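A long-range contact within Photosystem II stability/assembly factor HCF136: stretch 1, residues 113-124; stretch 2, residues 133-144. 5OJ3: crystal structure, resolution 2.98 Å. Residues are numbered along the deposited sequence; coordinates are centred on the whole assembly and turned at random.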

# COMPACT_ATOMS: atom_id res chain seq x y z
N PRO A 113 -15.73 12.86 -10.27
CA PRO A 113 -14.97 14.08 -10.55
C PRO A 113 -14.70 14.90 -9.29
O PRO A 113 -15.49 14.89 -8.34
CB PRO A 113 -15.86 14.85 -11.53
CG PRO A 113 -17.24 14.38 -11.21
CD PRO A 113 -17.12 12.95 -10.75
N LEU A 114 -13.58 15.59 -9.29
CA LEU A 114 -13.12 16.39 -8.16
C LEU A 114 -12.51 17.69 -8.70
O LEU A 114 -12.16 17.78 -9.88
CB LEU A 114 -12.06 15.64 -7.35
CG LEU A 114 -12.26 14.25 -6.75
CD1 LEU A 114 -11.39 13.30 -7.53
CD2 LEU A 114 -11.91 14.18 -5.28
N PRO A 115 -12.39 18.74 -7.84
CA PRO A 115 -11.72 20.00 -8.25
C PRO A 115 -10.23 20.05 -7.90
O PRO A 115 -9.78 20.81 -7.03
CB PRO A 115 -12.53 21.05 -7.50
CG PRO A 115 -12.93 20.36 -6.23
CD PRO A 115 -13.11 18.90 -6.57
N THR A 116 -9.45 19.20 -8.57
CA THR A 116 -8.00 19.28 -8.47
C THR A 116 -7.37 18.47 -9.60
O THR A 116 -7.96 17.52 -10.12
CB THR A 116 -7.48 18.79 -7.11
OG1 THR A 116 -6.18 19.35 -6.87
CG2 THR A 116 -7.35 17.27 -7.09
N GLU A 117 -6.14 18.87 -9.95
CA GLU A 117 -5.31 18.15 -10.91
C GLU A 117 -4.18 17.36 -10.25
O GLU A 117 -3.31 16.83 -10.94
CB GLU A 117 -4.72 19.14 -11.92
N SER A 118 -4.18 17.27 -8.92
CA SER A 118 -3.16 16.55 -8.17
C SER A 118 -3.39 15.04 -8.25
O SER A 118 -4.51 14.58 -8.51
CB SER A 118 -3.17 17.02 -6.72
OG SER A 118 -2.62 16.07 -5.85
N VAL A 119 -2.33 14.26 -8.01
CA VAL A 119 -2.45 12.80 -8.06
C VAL A 119 -2.77 12.25 -6.68
O VAL A 119 -2.11 12.58 -5.69
CB VAL A 119 -1.20 12.12 -8.67
CG1 VAL A 119 0.08 12.53 -7.99
CG2 VAL A 119 -1.38 10.59 -8.64
N LEU A 120 -3.80 11.41 -6.63
CA LEU A 120 -4.35 10.87 -5.38
C LEU A 120 -3.47 9.76 -4.83
O LEU A 120 -3.03 8.88 -5.58
CB LEU A 120 -5.76 10.33 -5.64
CG LEU A 120 -6.69 11.23 -6.44
CD1 LEU A 120 -8.03 10.57 -6.59
CD2 LEU A 120 -6.85 12.58 -5.79
N PHE A 121 -3.20 9.80 -3.53
CA PHE A 121 -2.28 8.84 -2.93
C PHE A 121 -2.92 7.87 -1.95
O PHE A 121 -2.47 6.73 -1.86
CB PHE A 121 -1.13 9.57 -2.23
CG PHE A 121 0.05 9.77 -3.12
CD1 PHE A 121 -0.01 10.65 -4.18
CD2 PHE A 121 1.20 9.03 -2.93
CE1 PHE A 121 1.07 10.83 -5.02
CE2 PHE A 121 2.28 9.19 -3.77
CZ PHE A 121 2.22 10.09 -4.81
N ASP A 122 -3.95 8.28 -1.20
CA ASP A 122 -4.60 7.35 -0.29
C ASP A 122 -5.97 7.88 0.11
O ASP A 122 -6.25 9.07 0.02
CB ASP A 122 -3.75 7.09 0.96
CG ASP A 122 -4.17 5.82 1.68
OD1 ASP A 122 -4.92 5.03 1.09
OD2 ASP A 122 -3.75 5.63 2.85
N ILE A 123 -6.80 6.95 0.56
CA ILE A 123 -8.15 7.24 1.04
C ILE A 123 -8.46 6.25 2.16
O ILE A 123 -8.10 5.08 2.09
CB ILE A 123 -9.18 7.16 -0.11
CG1 ILE A 123 -10.58 7.55 0.37
CG2 ILE A 123 -9.18 5.78 -0.75
CD1 ILE A 123 -11.60 7.60 -0.74
N ASP A 124 -9.10 6.74 3.22
CA ASP A 124 -9.51 5.88 4.32
C ASP A 124 -10.77 6.45 4.95
O ASP A 124 -11.09 7.63 4.79
CB ASP A 124 -8.40 5.73 5.37
CG ASP A 124 -8.65 4.58 6.33
OD1 ASP A 124 -9.49 3.71 6.02
OD2 ASP A 124 -8.01 4.53 7.40
N GLY A 133 -15.07 9.86 5.36
CA GLY A 133 -13.73 9.50 4.94
C GLY A 133 -12.97 10.66 4.32
O GLY A 133 -13.53 11.70 4.00
N TRP A 134 -11.66 10.44 4.17
CA TRP A 134 -10.71 11.44 3.70
C TRP A 134 -9.83 10.84 2.62
O TRP A 134 -9.62 9.63 2.58
CB TRP A 134 -9.82 11.95 4.85
CG TRP A 134 -10.51 12.78 5.90
CD1 TRP A 134 -11.32 12.32 6.90
CD2 TRP A 134 -10.41 14.20 6.08
NE1 TRP A 134 -11.74 13.37 7.68
CE2 TRP A 134 -11.20 14.53 7.20
CE3 TRP A 134 -9.74 15.22 5.40
CZ2 TRP A 134 -11.33 15.84 7.65
CZ3 TRP A 134 -9.87 16.52 5.86
CH2 TRP A 134 -10.66 16.82 6.97
N LEU A 135 -9.32 11.70 1.73
CA LEU A 135 -8.43 11.30 0.65
C LEU A 135 -7.31 12.32 0.51
O LEU A 135 -7.52 13.52 0.72
CB LEU A 135 -9.17 11.09 -0.70
CG LEU A 135 -9.63 12.21 -1.65
CD1 LEU A 135 -8.48 12.77 -2.47
CD2 LEU A 135 -10.71 11.71 -2.60
N VAL A 136 -6.12 11.85 0.15
CA VAL A 136 -4.90 12.66 0.22
C VAL A 136 -4.21 12.61 -1.14
O VAL A 136 -4.39 11.68 -1.93
CB VAL A 136 -3.93 12.14 1.30
CG1 VAL A 136 -4.45 12.47 2.70
CG2 VAL A 136 -3.67 10.63 1.15
N GLY A 137 -3.42 13.64 -1.41
CA GLY A 137 -2.73 13.74 -2.68
C GLY A 137 -1.53 14.68 -2.64
O GLY A 137 -0.98 14.99 -1.58
N THR A 138 -1.14 15.12 -3.83
CA THR A 138 -0.02 16.02 -4.07
C THR A 138 -0.40 17.48 -3.83
O THR A 138 -1.57 17.85 -3.77
CB THR A 138 0.50 15.84 -5.49
OG1 THR A 138 0.38 14.47 -5.86
CG2 THR A 138 1.96 16.27 -5.63
N ARG A 139 0.64 18.32 -3.72
CA ARG A 139 0.47 19.76 -3.65
C ARG A 139 -0.53 20.16 -2.57
O ARG A 139 -1.32 21.09 -2.74
CB ARG A 139 0.05 20.31 -5.02
N GLY A 140 -0.49 19.45 -1.45
CA GLY A 140 -1.36 19.78 -0.34
C GLY A 140 -2.80 19.34 -0.50
O GLY A 140 -3.68 19.96 0.10
N LEU A 141 -3.07 18.32 -1.31
CA LEU A 141 -4.45 17.93 -1.58
C LEU A 141 -5.02 17.17 -0.39
O LEU A 141 -4.45 16.17 0.05
CB LEU A 141 -4.53 17.06 -2.83
CG LEU A 141 -5.86 16.32 -3.03
CD1 LEU A 141 -7.00 17.31 -3.10
CD2 LEU A 141 -5.80 15.49 -4.28
N VAL A 142 -6.16 17.64 0.12
CA VAL A 142 -6.92 16.97 1.16
C VAL A 142 -8.40 17.22 0.88
O VAL A 142 -8.83 18.37 0.80
CB VAL A 142 -6.57 17.47 2.57
CG1 VAL A 142 -7.35 16.73 3.60
CG2 VAL A 142 -5.08 17.33 2.87
N LEU A 143 -9.18 16.15 0.74
CA LEU A 143 -10.62 16.28 0.53
C LEU A 143 -11.38 15.42 1.52
O LEU A 143 -10.93 14.34 1.90
CB LEU A 143 -11.01 15.91 -0.89
CG LEU A 143 -10.19 16.55 -1.99
CD1 LEU A 143 -10.54 15.91 -3.28
CD2 LEU A 143 -10.44 18.06 -2.03
N GLU A 144 -12.56 15.90 1.91
CA GLU A 144 -13.39 15.29 2.93
C GLU A 144 -14.68 14.76 2.31
O GLU A 144 -15.24 15.37 1.40
CB GLU A 144 -13.76 16.29 4.02
CG GLU A 144 -14.57 15.67 5.15
CD GLU A 144 -14.41 16.40 6.46
OE1 GLU A 144 -14.29 17.63 6.45
OE2 GLU A 144 -14.40 15.75 7.50

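The contact is built on antiparallel backbone pairing between the strands that pair D122 to D124 with W134 to V136. D124 and W134 form a reciprocal pair, with D124 N to W134 O at 3.0 Å and W134 N to D124 O at 2.9 Å. Two residues on, V136 N donates to D122 O at 2.8 Å, but the return bond, D122 N to V136 O, is weak at 3.5 Å. V136 O also accepts F121 N at 2.7 Å and almost in line, the shorter of its two bonds from this stretch. T138 N donates to V119 O at 3.3 Å, somewhat bent at 135°. I123 faces L135 closely enough for I123 CA to lie 3.2 Å from W134 O.

Among side chains, S118 OG donates to T138 O at 2.9 Å; a short hydroxyl side chain suits S118, since it can bond to backbone at close range. G137 fits because a CB there would crowd V119 O and L141 CD2.

Apolar packing covers one face of the sheet. L120 CD2 meets L135 CD1 at 3.7 Å and L141 CD2 at 3.4 Å, while I123 CG1 lies 4.0 Å from L135 CB. Branched aliphatic chains suit these buried sites, filling space without leaving polar groups unsatisfied. On the other face, the D122 and D124 carboxylates lead away to partners outside the contact.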